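Local structure of galactan 1,3-beta-galactosidase (7BYT) at residues A[10-15]-A[58-63]; A[29-34]-A[51-56]; A[82-87]-A[243-248]; A[237-242]-A[271-276]. The protein probably removes galactose from beta-1,3-galactan, as a family 43 glycoside hydrolase that also carries a carbohydrate-binding module. All coordinates share one frame; numbering follows the deposited sequence. Where two conformers were deposited one is given.

Interaction 1 (A[10-15]-A[58-63]). With NAG (2-acetamido-2-deoxy-beta-D-glucopyranose), chain D.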
# COMPACT_ATOMS: atom_id res chain seq x y z
N THR A 10 13.26 2.62 -4.30
CA THR A 10 14.11 2.18 -5.39
C THR A 10 14.74 0.85 -5.02
O THR A 10 14.89 0.52 -3.84
CB THR A 10 15.23 3.21 -5.69
OG1 THR A 10 15.95 3.50 -4.49
CG2 THR A 10 14.65 4.51 -6.28
N ASP A 11 15.11 0.09 -6.05
CA ASP A 11 15.71 -1.23 -5.87
C ASP A 11 17.23 -1.09 -5.70
O ASP A 11 17.78 0.02 -5.64
CB ASP A 11 15.26 -2.19 -6.97
CG ASP A 11 15.67 -1.74 -8.37
OD1 ASP A 11 16.65 -0.98 -8.51
OD2 ASP A 11 15.01 -2.16 -9.35
N THR A 12 17.93 -2.23 -5.63
CA THR A 12 19.38 -2.22 -5.43
C THR A 12 20.12 -1.59 -6.60
O THR A 12 21.27 -1.16 -6.44
CB THR A 12 19.94 -3.62 -5.17
OG1 THR A 12 19.55 -4.52 -6.21
CG2 THR A 12 19.46 -4.16 -3.85
N ALA A 13 19.49 -1.54 -7.77
CA ALA A 13 20.08 -0.89 -8.93
C ALA A 13 19.78 0.60 -8.98
O ALA A 13 20.24 1.28 -9.90
CB ALA A 13 19.60 -1.57 -10.22
N GLY A 14 19.03 1.11 -8.01
CA GLY A 14 18.66 2.51 -7.98
C GLY A 14 17.46 2.87 -8.82
O GLY A 14 17.22 4.05 -9.05
N ASN A 15 16.69 1.89 -9.28
CA ASN A 15 15.56 2.15 -10.16
C ASN A 15 14.26 2.11 -9.37
O ASN A 15 14.12 1.33 -8.42
CB ASN A 15 15.50 1.10 -11.28
CG ASN A 15 16.79 1.02 -12.08
OD1 ASN A 15 17.41 2.04 -12.41
ND2 ASN A 15 17.21 -0.20 -12.36
N ASN A 58 15.32 -3.79 1.35
CA ASN A 58 16.36 -3.72 0.32
C ASN A 58 16.00 -4.74 -0.76
O ASN A 58 16.28 -5.93 -0.62
CB ASN A 58 17.69 -4.04 1.00
CG ASN A 58 18.84 -4.23 0.03
OD1 ASN A 58 18.92 -3.58 -1.01
ND2 ASN A 58 19.77 -5.12 0.40
N TRP A 59 15.38 -4.26 -1.84
CA TRP A 59 14.78 -5.12 -2.86
C TRP A 59 15.67 -5.21 -4.09
O TRP A 59 16.11 -4.19 -4.62
CB TRP A 59 13.41 -4.57 -3.27
CG TRP A 59 12.43 -4.64 -2.17
CD1 TRP A 59 12.09 -3.63 -1.30
CD2 TRP A 59 11.69 -5.79 -1.76
NE1 TRP A 59 11.18 -4.08 -0.39
CE2 TRP A 59 10.90 -5.40 -0.65
CE3 TRP A 59 11.60 -7.10 -2.23
CZ2 TRP A 59 10.04 -6.29 0.01
CZ3 TRP A 59 10.74 -7.98 -1.58
CH2 TRP A 59 9.98 -7.57 -0.48
N SER A 60 15.92 -6.44 -4.55
CA SER A 60 16.67 -6.69 -5.77
C SER A 60 15.68 -7.09 -6.87
O SER A 60 14.92 -8.05 -6.70
CB SER A 60 17.64 -7.84 -5.55
OG SER A 60 18.65 -7.50 -4.61
N ARG A 61 15.70 -6.38 -7.99
CA ARG A 61 14.82 -6.73 -9.09
C ARG A 61 15.36 -7.96 -9.81
O ARG A 61 16.54 -8.00 -10.21
CB ARG A 61 14.64 -5.58 -10.07
CG ARG A 61 13.48 -5.85 -10.99
CD ARG A 61 13.08 -4.72 -11.88
NE ARG A 61 11.85 -5.08 -12.60
CZ ARG A 61 11.04 -4.21 -13.19
NH1 ARG A 61 11.32 -2.91 -13.14
NH2 ARG A 61 9.97 -4.64 -13.84
N GLN A 62 14.51 -8.97 -9.96
CA GLN A 62 14.82 -10.17 -10.74
C GLN A 62 14.19 -10.05 -12.12
O GLN A 62 13.57 -9.05 -12.47
CB GLN A 62 14.31 -11.42 -10.02
CG GLN A 62 14.75 -11.55 -8.57
CD GLN A 62 16.26 -11.60 -8.42
OE1 GLN A 62 16.97 -12.10 -9.31
NE2 GLN A 62 16.77 -11.08 -7.31
N ASN A 63 14.33 -11.11 -12.91
CA ASN A 63 13.61 -11.21 -14.17
C ASN A 63 12.11 -11.05 -13.90
O ASN A 63 11.59 -11.50 -12.87
CB ASN A 63 13.83 -12.60 -14.77
CG ASN A 63 13.34 -13.75 -13.85
OD1 ASN A 63 14.10 -14.23 -12.99
ND2 ASN A 63 12.09 -14.20 -14.02
C1 NAG D . 20.97 -5.50 -0.30
C2 NAG D . 22.14 -5.57 0.69
C3 NAG D . 23.42 -6.03 -0.03
C4 NAG D . 23.17 -7.32 -0.79
C5 NAG D . 21.98 -7.15 -1.73
C6 NAG D . 21.63 -8.40 -2.50
C7 NAG D . 22.43 -4.13 2.66
C8 NAG D . 22.64 -2.73 3.15
N2 NAG D . 22.35 -4.28 1.33
O3 NAG D . 24.45 -6.21 0.93
O4 NAG D . 24.33 -7.68 -1.54
O5 NAG D . 20.82 -6.77 -0.97
O6 NAG D . 21.41 -9.51 -1.65
O7 NAG D . 22.33 -5.09 3.43
O HOH W 1 15.30 -1.40 -2.03
O HOH W 2 12.70 -1.47 -10.47
O HOH W 3 17.75 -4.35 -8.32
O HOH W 4 21.06 -6.84 -6.00

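Interaction 2 (A[29-34]-A[51-56])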
# COMPACT_ATOMS: atom_id res chain seq x y z
N SER A 29 13.86 -17.83 3.86
CA SER A 29 13.66 -16.54 4.50
C SER A 29 13.73 -15.40 3.50
O SER A 29 14.00 -14.25 3.87
CB SER A 29 14.65 -16.33 5.65
OG SER A 29 15.96 -16.16 5.16
N THR A 30 13.50 -15.70 2.22
CA THR A 30 13.50 -14.70 1.16
C THR A 30 12.06 -14.30 0.86
O THR A 30 11.19 -15.16 0.71
CB THR A 30 14.15 -15.25 -0.10
OG1 THR A 30 15.49 -15.63 0.20
CG2 THR A 30 14.18 -14.20 -1.21
N PHE A 31 11.81 -13.00 0.79
CA PHE A 31 10.51 -12.50 0.40
C PHE A 31 10.53 -12.19 -1.09
O PHE A 31 11.43 -11.50 -1.58
CB PHE A 31 10.15 -11.26 1.21
CG PHE A 31 10.03 -11.54 2.67
CD1 PHE A 31 8.86 -12.06 3.19
CD2 PHE A 31 11.11 -11.34 3.52
CE1 PHE A 31 8.75 -12.35 4.54
CE2 PHE A 31 11.01 -11.63 4.87
CZ PHE A 31 9.83 -12.13 5.38
N TYR A 32 9.54 -12.73 -1.81
CA TYR A 32 9.33 -12.45 -3.22
C TYR A 32 8.12 -11.53 -3.33
O TYR A 32 7.04 -11.85 -2.83
CB TYR A 32 9.07 -13.76 -3.99
CG TYR A 32 10.30 -14.62 -4.07
CD1 TYR A 32 10.73 -15.38 -2.99
CD2 TYR A 32 11.06 -14.64 -5.23
CE1 TYR A 32 11.88 -16.15 -3.06
CE2 TYR A 32 12.20 -15.41 -5.32
CZ TYR A 32 12.60 -16.16 -4.24
OH TYR A 32 13.75 -16.91 -4.34
N TRP A 33 8.32 -10.38 -3.97
CA TRP A 33 7.28 -9.38 -4.15
C TRP A 33 6.95 -9.35 -5.64
O TRP A 33 7.79 -8.96 -6.46
CB TRP A 33 7.80 -8.04 -3.65
CG TRP A 33 6.88 -6.85 -3.81
CD1 TRP A 33 5.58 -6.84 -4.26
CD2 TRP A 33 7.20 -5.50 -3.49
NE1 TRP A 33 5.08 -5.56 -4.24
CE2 TRP A 33 6.06 -4.71 -3.78
CE3 TRP A 33 8.35 -4.87 -2.99
CZ2 TRP A 33 6.04 -3.33 -3.58
CZ3 TRP A 33 8.33 -3.51 -2.80
CH2 TRP A 33 7.18 -2.75 -3.10
N PHE A 34 5.74 -9.79 -5.98
CA PHE A 34 5.21 -9.72 -7.33
C PHE A 34 4.29 -8.51 -7.42
O PHE A 34 3.54 -8.22 -6.49
CB PHE A 34 4.39 -10.97 -7.64
CG PHE A 34 5.16 -12.24 -7.46
CD1 PHE A 34 5.88 -12.78 -8.51
CD2 PHE A 34 5.19 -12.87 -6.23
CE1 PHE A 34 6.61 -13.95 -8.34
CE2 PHE A 34 5.92 -14.04 -6.05
CZ PHE A 34 6.63 -14.58 -7.10
N TYR A 51 10.60 -9.00 -7.32
CA TYR A 51 11.69 -8.48 -6.50
C TYR A 51 11.89 -9.38 -5.30
O TYR A 51 10.94 -10.00 -4.80
CB TYR A 51 11.35 -7.07 -5.95
CG TYR A 51 11.16 -5.99 -7.00
CD1 TYR A 51 9.97 -5.87 -7.70
CD2 TYR A 51 12.18 -5.08 -7.28
CE1 TYR A 51 9.79 -4.87 -8.65
CE2 TYR A 51 12.02 -4.08 -8.24
CZ TYR A 51 10.82 -3.98 -8.92
OH TYR A 51 10.64 -3.00 -9.86
N THR A 52 13.13 -9.45 -4.81
CA THR A 52 13.46 -10.25 -3.64
C THR A 52 14.12 -9.40 -2.56
O THR A 52 14.81 -8.42 -2.85
CB THR A 52 14.40 -11.42 -3.98
OG1 THR A 52 15.61 -10.93 -4.56
CG2 THR A 52 13.73 -12.37 -4.96
N SER A 53 13.93 -9.82 -1.31
CA SER A 53 14.61 -9.16 -0.20
C SER A 53 14.70 -10.12 0.96
O SER A 53 13.92 -11.07 1.07
CB SER A 53 13.90 -7.87 0.22
OG SER A 53 12.79 -8.15 1.04
N SER A 54 15.67 -9.87 1.84
CA SER A 54 15.77 -10.58 3.10
C SER A 54 15.13 -9.83 4.25
O SER A 54 14.93 -10.42 5.32
CB SER A 54 17.25 -10.81 3.45
OG SER A 54 17.90 -9.56 3.60
N ASP A 55 14.84 -8.54 4.08
CA ASP A 55 14.50 -7.70 5.21
C ASP A 55 13.30 -6.80 4.96
O ASP A 55 13.00 -5.94 5.80
CB ASP A 55 15.71 -6.84 5.60
CG ASP A 55 16.20 -5.96 4.45
OD1 ASP A 55 15.54 -5.87 3.38
OD2 ASP A 55 17.27 -5.33 4.62
N LEU A 56 12.60 -6.97 3.83
CA LEU A 56 11.44 -6.18 3.44
C LEU A 56 11.77 -4.72 3.14
O LEU A 56 10.85 -3.90 3.04
CB LEU A 56 10.28 -6.30 4.44
CG LEU A 56 9.66 -7.70 4.52
CD1 LEU A 56 8.68 -7.80 5.69
CD2 LEU A 56 8.97 -8.04 3.21
O HOH W 5 15.37 -13.01 5.90

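Interaction 3 (A[82-87]-A[243-248]). With GLA (alpha-D-galactopyranose), chain F.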
# COMPACT_ATOMS: atom_id res chain seq x y z
N ARG A 82 -3.05 -7.14 -9.69
CA ARG A 82 -3.06 -7.82 -8.40
C ARG A 82 -2.57 -9.27 -8.46
O ARG A 82 -3.27 -10.19 -8.02
CB ARG A 82 -4.43 -7.71 -7.76
CG ARG A 82 -4.80 -6.23 -7.49
CD ARG A 82 -6.14 -6.06 -6.77
NE ARG A 82 -6.42 -4.64 -6.55
CZ ARG A 82 -5.94 -3.94 -5.52
NH1 ARG A 82 -5.17 -4.53 -4.61
NH2 ARG A 82 -6.23 -2.65 -5.39
N PRO A 83 -1.37 -9.51 -8.97
CA PRO A 83 -0.86 -10.88 -9.03
C PRO A 83 -0.65 -11.44 -7.63
O PRO A 83 -0.34 -10.70 -6.69
CB PRO A 83 0.48 -10.73 -9.76
CG PRO A 83 0.94 -9.33 -9.37
CD PRO A 83 -0.34 -8.52 -9.38
N LYS A 84 -0.82 -12.74 -7.51
CA LYS A 84 -0.61 -13.46 -6.26
C LYS A 84 0.00 -14.80 -6.60
O LYS A 84 -0.35 -15.39 -7.63
CB LYS A 84 -1.95 -13.73 -5.55
CG LYS A 84 -2.81 -12.48 -5.29
CD LYS A 84 -2.28 -11.68 -4.11
CE LYS A 84 -2.88 -10.27 -4.06
NZ LYS A 84 -2.19 -9.31 -4.96
N VAL A 85 0.92 -15.29 -5.77
CA VAL A 85 1.60 -16.56 -6.03
C VAL A 85 1.57 -17.41 -4.77
O VAL A 85 1.93 -16.93 -3.69
CB VAL A 85 3.06 -16.36 -6.49
CG1 VAL A 85 3.74 -17.71 -6.69
CG2 VAL A 85 3.11 -15.55 -7.77
N ILE A 86 1.20 -18.68 -4.93
CA ILE A 86 1.34 -19.67 -3.87
C ILE A 86 2.05 -20.90 -4.41
O ILE A 86 2.03 -21.18 -5.61
CB ILE A 86 -0.00 -20.04 -3.21
CG1 ILE A 86 -1.00 -20.54 -4.26
CG2 ILE A 86 -0.56 -18.85 -2.41
CD1 ILE A 86 -2.27 -21.09 -3.61
N PHE A 87 2.69 -21.64 -3.51
CA PHE A 87 3.41 -22.85 -3.88
C PHE A 87 2.51 -24.06 -3.67
O PHE A 87 1.93 -24.24 -2.59
CB PHE A 87 4.66 -23.00 -3.03
CG PHE A 87 5.50 -24.19 -3.38
CD1 PHE A 87 6.16 -24.26 -4.60
CD2 PHE A 87 5.63 -25.24 -2.49
CE1 PHE A 87 6.94 -25.36 -4.92
CE2 PHE A 87 6.42 -26.34 -2.80
CZ PHE A 87 7.07 -26.39 -4.02
N ASN A 243 -5.78 -1.59 0.26
CA ASN A 243 -5.19 -2.90 0.56
C ASN A 243 -4.62 -3.54 -0.69
O ASN A 243 -5.24 -3.48 -1.76
CB ASN A 243 -6.25 -3.81 1.15
CG ASN A 243 -5.69 -5.01 1.84
OD1 ASN A 243 -4.72 -4.91 2.59
ND2 ASN A 243 -6.30 -6.18 1.61
N ALA A 244 -3.50 -4.24 -0.50
CA ALA A 244 -2.94 -5.06 -1.56
C ALA A 244 -2.59 -6.45 -1.04
O ALA A 244 -2.95 -7.46 -1.66
CB ALA A 244 -1.70 -4.41 -2.20
N PHE A 245 -1.89 -6.52 0.09
CA PHE A 245 -1.49 -7.81 0.63
C PHE A 245 -1.35 -7.70 2.14
O PHE A 245 -0.86 -6.69 2.65
CB PHE A 245 -0.17 -8.30 0.02
CG PHE A 245 0.03 -9.77 0.18
CD1 PHE A 245 -0.54 -10.65 -0.72
CD2 PHE A 245 0.74 -10.27 1.25
CE1 PHE A 245 -0.38 -12.01 -0.57
CE2 PHE A 245 0.91 -11.64 1.41
CZ PHE A 245 0.34 -12.51 0.50
N ASP A 246 -1.78 -8.74 2.85
CA ASP A 246 -1.75 -8.76 4.31
C ASP A 246 -0.89 -9.94 4.72
O ASP A 246 -1.29 -11.10 4.58
CB ASP A 246 -3.18 -8.85 4.82
CG ASP A 246 -4.06 -7.81 4.17
OD1 ASP A 246 -3.72 -6.61 4.29
OD2 ASP A 246 -5.02 -8.19 3.47
N LEU A 247 0.32 -9.63 5.21
CA LEU A 247 1.36 -10.63 5.41
C LEU A 247 1.46 -10.96 6.89
O LEU A 247 1.68 -10.05 7.70
CB LEU A 247 2.70 -10.07 4.92
CG LEU A 247 3.91 -11.01 5.04
CD1 LEU A 247 3.79 -12.17 4.04
CD2 LEU A 247 5.20 -10.26 4.81
N PRO A 248 1.35 -12.22 7.30
CA PRO A 248 1.52 -12.55 8.72
C PRO A 248 2.94 -12.24 9.17
O PRO A 248 3.90 -12.33 8.40
CB PRO A 248 1.25 -14.06 8.77
CG PRO A 248 0.54 -14.38 7.49
CD PRO A 248 1.04 -13.41 6.48
C1 GLA F . -9.42 -0.14 -7.94
C2 GLA F . -8.91 -1.57 -8.02
C3 GLA F . -7.63 -1.59 -8.85
C4 GLA F . -7.95 -1.09 -10.26
C5 GLA F . -8.61 0.29 -10.18
C6 GLA F . -9.09 0.78 -11.55
O1 GLA F . -8.41 0.70 -7.36
O2 GLA F . -8.69 -2.04 -6.69
O3 GLA F . -7.04 -2.89 -8.88
O4 GLA F . -8.77 -2.03 -10.99
O5 GLA F . -9.73 0.29 -9.27
O6 GLA F . -10.23 0.03 -11.97
O HOH W 6 -4.02 -7.19 -4.20

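Interaction 4 (A[237-242]-A[271-276]). With GLA (alpha-D-galactopyranose), chain F.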
# COMPACT_ATOMS: atom_id res chain seq x y z
N ARG A 237 -8.95 7.58 5.22
CA ARG A 237 -9.04 6.75 4.02
C ARG A 237 -7.90 5.73 3.98
O ARG A 237 -7.16 5.64 2.99
CB ARG A 237 -9.11 7.59 2.74
CG ARG A 237 -10.14 8.74 2.83
CD ARG A 237 -10.12 9.64 1.59
NE ARG A 237 -8.81 10.29 1.45
CZ ARG A 237 -8.40 10.87 0.34
NH1 ARG A 237 -9.18 10.91 -0.73
NH2 ARG A 237 -7.19 11.41 0.29
N THR A 238 -7.77 4.97 5.07
CA THR A 238 -6.68 4.00 5.24
C THR A 238 -5.31 4.69 5.12
O THR A 238 -4.40 4.18 4.48
CB THR A 238 -6.81 2.79 4.30
OG1 THR A 238 -8.20 2.43 4.16
CG2 THR A 238 -6.08 1.58 4.89
N TRP A 239 -5.18 5.86 5.74
CA TRP A 239 -3.96 6.65 5.64
C TRP A 239 -3.58 6.84 4.17
O TRP A 239 -2.42 6.74 3.78
CB TRP A 239 -2.83 6.04 6.46
CG TRP A 239 -3.14 6.02 7.93
CD1 TRP A 239 -3.49 4.93 8.68
CD2 TRP A 239 -3.13 7.14 8.82
NE1 TRP A 239 -3.71 5.31 9.99
CE2 TRP A 239 -3.49 6.66 10.10
CE3 TRP A 239 -2.87 8.50 8.66
CZ2 TRP A 239 -3.58 7.49 11.21
CZ3 TRP A 239 -2.94 9.33 9.77
CH2 TRP A 239 -3.30 8.82 11.03
N TYR A 240 -4.60 7.11 3.35
CA TYR A 240 -4.48 7.27 1.90
C TYR A 240 -3.81 6.06 1.26
O TYR A 240 -2.68 6.13 0.75
CB TYR A 240 -3.75 8.56 1.53
CG TYR A 240 -3.99 9.08 0.12
CD1 TYR A 240 -4.34 8.24 -0.94
CD2 TYR A 240 -3.90 10.44 -0.14
CE1 TYR A 240 -4.56 8.75 -2.22
CE2 TYR A 240 -4.11 10.95 -1.41
CZ TYR A 240 -4.45 10.10 -2.44
OH TYR A 240 -4.67 10.65 -3.69
N SER A 241 -4.55 4.96 1.25
CA SER A 241 -4.06 3.76 0.60
C SER A 241 -5.23 2.82 0.31
O SER A 241 -6.37 3.07 0.71
CB SER A 241 -2.98 3.06 1.44
OG SER A 241 -3.57 2.45 2.57
N GLN A 242 -4.91 1.73 -0.38
CA GLN A 242 -5.86 0.65 -0.63
C GLN A 242 -5.13 -0.67 -0.43
O GLN A 242 -4.01 -0.84 -0.91
CB GLN A 242 -6.40 0.73 -2.07
CG GLN A 242 -7.46 -0.32 -2.36
CD GLN A 242 -7.96 -0.29 -3.79
OE1 GLN A 242 -7.23 0.11 -4.71
NE2 GLN A 242 -9.21 -0.72 -3.99
N ILE A 271 2.34 1.82 0.71
CA ILE A 271 1.97 2.19 2.06
C ILE A 271 1.97 0.89 2.86
O ILE A 271 1.04 0.08 2.74
CB ILE A 271 0.59 2.86 2.09
CG1 ILE A 271 0.54 4.05 1.12
CG2 ILE A 271 0.23 3.27 3.51
CD1 ILE A 271 1.63 5.11 1.31
N TRP A 272 3.05 0.67 3.61
CA TRP A 272 3.25 -0.55 4.38
C TRP A 272 3.34 -0.18 5.85
O TRP A 272 4.18 0.64 6.23
CB TRP A 272 4.55 -1.24 3.98
CG TRP A 272 4.55 -1.89 2.63
CD1 TRP A 272 3.64 -1.74 1.63
CD2 TRP A 272 5.54 -2.79 2.14
NE1 TRP A 272 4.01 -2.50 0.54
CE2 TRP A 272 5.17 -3.17 0.84
CE3 TRP A 272 6.72 -3.34 2.69
CZ2 TRP A 272 5.92 -4.05 0.07
CZ3 TRP A 272 7.46 -4.21 1.93
CH2 TRP A 272 7.05 -4.56 0.63
N TYR A 273 2.50 -0.79 6.68
CA TYR A 273 2.46 -0.49 8.11
C TYR A 273 2.30 -1.78 8.89
O TYR A 273 1.75 -2.75 8.38
CB TYR A 273 1.24 0.39 8.45
CG TYR A 273 1.31 1.81 7.97
CD1 TYR A 273 2.42 2.61 8.26
CD2 TYR A 273 0.26 2.38 7.26
CE1 TYR A 273 2.46 3.94 7.84
CE2 TYR A 273 0.29 3.69 6.83
CZ TYR A 273 1.39 4.47 7.13
OH TYR A 273 1.42 5.77 6.70
N PRO A 274 2.76 -1.80 10.14
CA PRO A 274 2.38 -2.93 11.01
C PRO A 274 0.87 -3.00 11.16
O PRO A 274 0.17 -1.99 11.24
CB PRO A 274 3.05 -2.57 12.35
CG PRO A 274 4.08 -1.52 12.03
CD PRO A 274 3.50 -0.76 10.86
N LEU A 275 0.36 -4.23 11.17
CA LEU A 275 -1.05 -4.51 11.42
C LEU A 275 -1.07 -5.21 12.77
O LEU A 275 -0.80 -6.41 12.87
CB LEU A 275 -1.59 -5.38 10.29
CG LEU A 275 -3.09 -5.45 10.05
CD1 LEU A 275 -3.71 -4.07 9.84
CD2 LEU A 275 -3.32 -6.34 8.85
N ASP A 276 -1.35 -4.43 13.81
CA ASP A 276 -1.31 -4.87 15.20
C ASP A 276 -2.58 -5.65 15.52
O ASP A 276 -3.69 -5.16 15.27
CB ASP A 276 -1.20 -3.63 16.08
CG ASP A 276 -1.28 -3.93 17.58
OD1 ASP A 276 -0.91 -5.03 18.01
OD2 ASP A 276 -1.69 -3.03 18.34
C1 GLA F . -9.42 -0.14 -7.94
C2 GLA F . -8.91 -1.57 -8.02
C3 GLA F . -7.63 -1.59 -8.85
C4 GLA F . -7.95 -1.09 -10.26
C5 GLA F . -8.61 0.29 -10.18
C6 GLA F . -9.09 0.78 -11.55
O1 GLA F . -8.41 0.70 -7.36
O2 GLA F . -8.69 -2.04 -6.69
O3 GLA F . -7.04 -2.89 -8.88
O4 GLA F . -8.77 -2.03 -10.99
O5 GLA F . -9.73 0.29 -9.27
O6 GLA F . -10.23 0.03 -11.97
O HOH W 7 0.08 7.15 4.79

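Interaction 1 (A[10-15]-A[58-63])
N58 meets T12 across the contact: its OD1 lies 2.9 Å from T12 CG2, a tight approach in which the two side chains cross at about a right angle. Its ND2 carries the N-linked sugar, bonded to C1 of the NAG. At W59 comes the direct backbone link, T12 N to W59 O at 2.9 Å, a bent bond (137° at the hydrogen). D11 CB presses on the same carbonyl, 3.2 Å from W59 O, and one water joins W59 N to T10 O. S60 OG stands 3.5 Å from T12 OG1, with a second water bridging the two hydroxyls. A third water ties R61 N to T12 OG1. R61 runs extended past D11, whose OD2 lies 3.5 Å from R61 CB, while the guanidinium turns to D37 and D64 in salt bridges. D11 OD1 instead accepts from N15 N at 3.0 Å, from above the carboxylate plane, and weakly from A13 N, just past and inside the type I turn D11 to G14. Were D11 an alanine, N15 N would probably lose this acceptor and the turn would be freer to move away from R61. Strand 60-61 is an edge strand of its four-stranded sheet: S60 and Q62 bond to T52 and C50 of strand 48-53, the W59 ring reaches inward edge-to-face to W33, and the 10-15 loop lies along the outer edge.

Interaction 2 (A[29-34]-A[51-56])
The F31 ring takes L56 over one face, CD2 lying 4.0 Å from the ring centroid and 23° off its normal, a CH-pi contact displaced toward the rim; S53 O and S54 O come to the ring's edge, near its plane. The Y51 ring receives W33 O at its edge, in plane, 4.0 Å from Y51 CD1. On the other face of the sheet Y32 and T52 run alongside one another in the same direction, T52 CG2 meeting Y32 CE2 obliquely at 3.4 Å. This methyl is placed there because T52 chi1 of 59° sets CG2 anti to the carbonyl carbon, while OG1 turns to Q62 NE2. The strands themselves run antiparallel. F31 and S53 form one hydrogen-bonded pair, F31 N to S53 O at 2.9 Å and nearly straight, with S53 N returning to F31 O. W33 and Y51 form the next, W33 N reaching Y51 O at 2.8 Å. The non-hydrogen-bonded pair Y32 and T52 between them adds a CA-H...O contact from T52 CA to F31 O at 3.2 Å. Past the paired residues a water donates to both S29 O and S54 O, joining the two chains beyond the last pair. W33 leaves the sheet toward W59, Y270 and W272, the last two belonging to another sheet. The pairing is that of a beta hairpin, here the two middle strands of a four-stranded antiparallel blade in the five-bladed beta-propeller characteristic of family 43 glycoside hydrolases.

Interaction 3 (A[82-87]-A[243-248])
R82 reaches the backbone of N243 with its guanidinium: NH1 donates to N243 O at 3.0 Å, meeting a lone pair in the carbonyl plane, although the oxygen sits 26° out of the guanidinium plane. The other two nitrogens hold the galactose, NE giving to O3 of GLA at 3.0 Å and NH2 to O2 of GLA at 2.8 Å. The second group of bonds runs through one water, which accepts from R82 NH1 and K84 NZ and donates to A244 O at 2.8 Å. K84 NZ also gives to P83 O at 2.9 Å, from above that carbonyl plane, and to A22 O. Its chain, bent at chi2 (-77°) and chi4 (-82°), folds the ammonium back onto its own strand. Within 243-248, N243 ND2 donates to the syn lone pair of D246 OD2, which lies in the amide plane, and also to A188 O. Apolar contact is slight: K84 CD comes to the edge of the F245 ring, 3.9 Å from CD1, as the two side chains run antiparallel past one another. Separately, A244 CA packs at the edge of the R82 guanidinium. A244 and F245 both face M256, a classic beta bulge. With their axes 8.8 Å apart the strands do not pair; they begin two sheets of the propeller, with I24 of a third packing on F245. The outcome is an arginine using all three nitrogens, steadied by a main-chain carbonyl and water while two of its N-H groups read neighbouring sugar hydroxyls, and a buried lysine whose charge is probably offset by carbonyl dipoles.

Interaction 4 (A[237-242]-A[271-276])
S241 points its CB at I271, while chi1 of 72° turns OG back to its own turn, where it donates to T238 O at 2.7 Å in the carbonyl plane; Y255 OH is its second partner. S241 CB rests 3.6 Å from I271 CB, and I271 CG1 reaches on toward Y240 O. R237 to Y240 all have left-handed backbone angles, a short left-handed helical turn closed by an S241 N to R237 O bond of 3.2 Å. It carries W239 toward Y273, W239 CB lying 3.9 Å from Y273 CE2 and the five-membered ring of W239 meeting the Y273 ring obliquely, planes 73° apart. One water joins W239 O and Y273 OH, 2.7 Å from each. R237 NH2 lies over a face of the Y240 ring, and D385 holds both residues' polar ends. Q242, CG anti to N (chi1 -176°) and extended beyond, leads away from I271 into the galactose site. Its OE1 is 3.0 Å from O1 of GLA, whose proton could instead go to another acceptor, and NE2 gives weakly to O2 of GLA. With an alanine in place of Q242, the sugar's O1 and O2 would probably be held less firmly and W260 NE1 would lose an acceptor. Across the segments themselves no direct hydrogen bond forms, so apolar packing and one bridging water join the turn to strand 269-276, and Q242, next after S241, places its amide at the sugar.

Overall arrangement
From the N terminus, interaction 1 brings the 10-15 loop against strand 60-61, closing a loop within which interaction 2, the 30-36 and 48-53 hairpin, is nested; both reach the first propeller sheet and touch through T52. Interaction 3 opens later and spans 155 residues, joining strand 79-88 to strand 242-249. Interaction 4 closes a 28-residue loop and crosses interaction 3 along the chain, since 237-242 lies just before 243-248 and 271-276 beyond it. The two also share the bound galactose, through R82 and Q242. Packing binds the first sheet to the others: F34 meets V85, F31 meets L247, and W272 lies against both W33 and W59, so the sheet from 242-249 to 283-284 packs against the first.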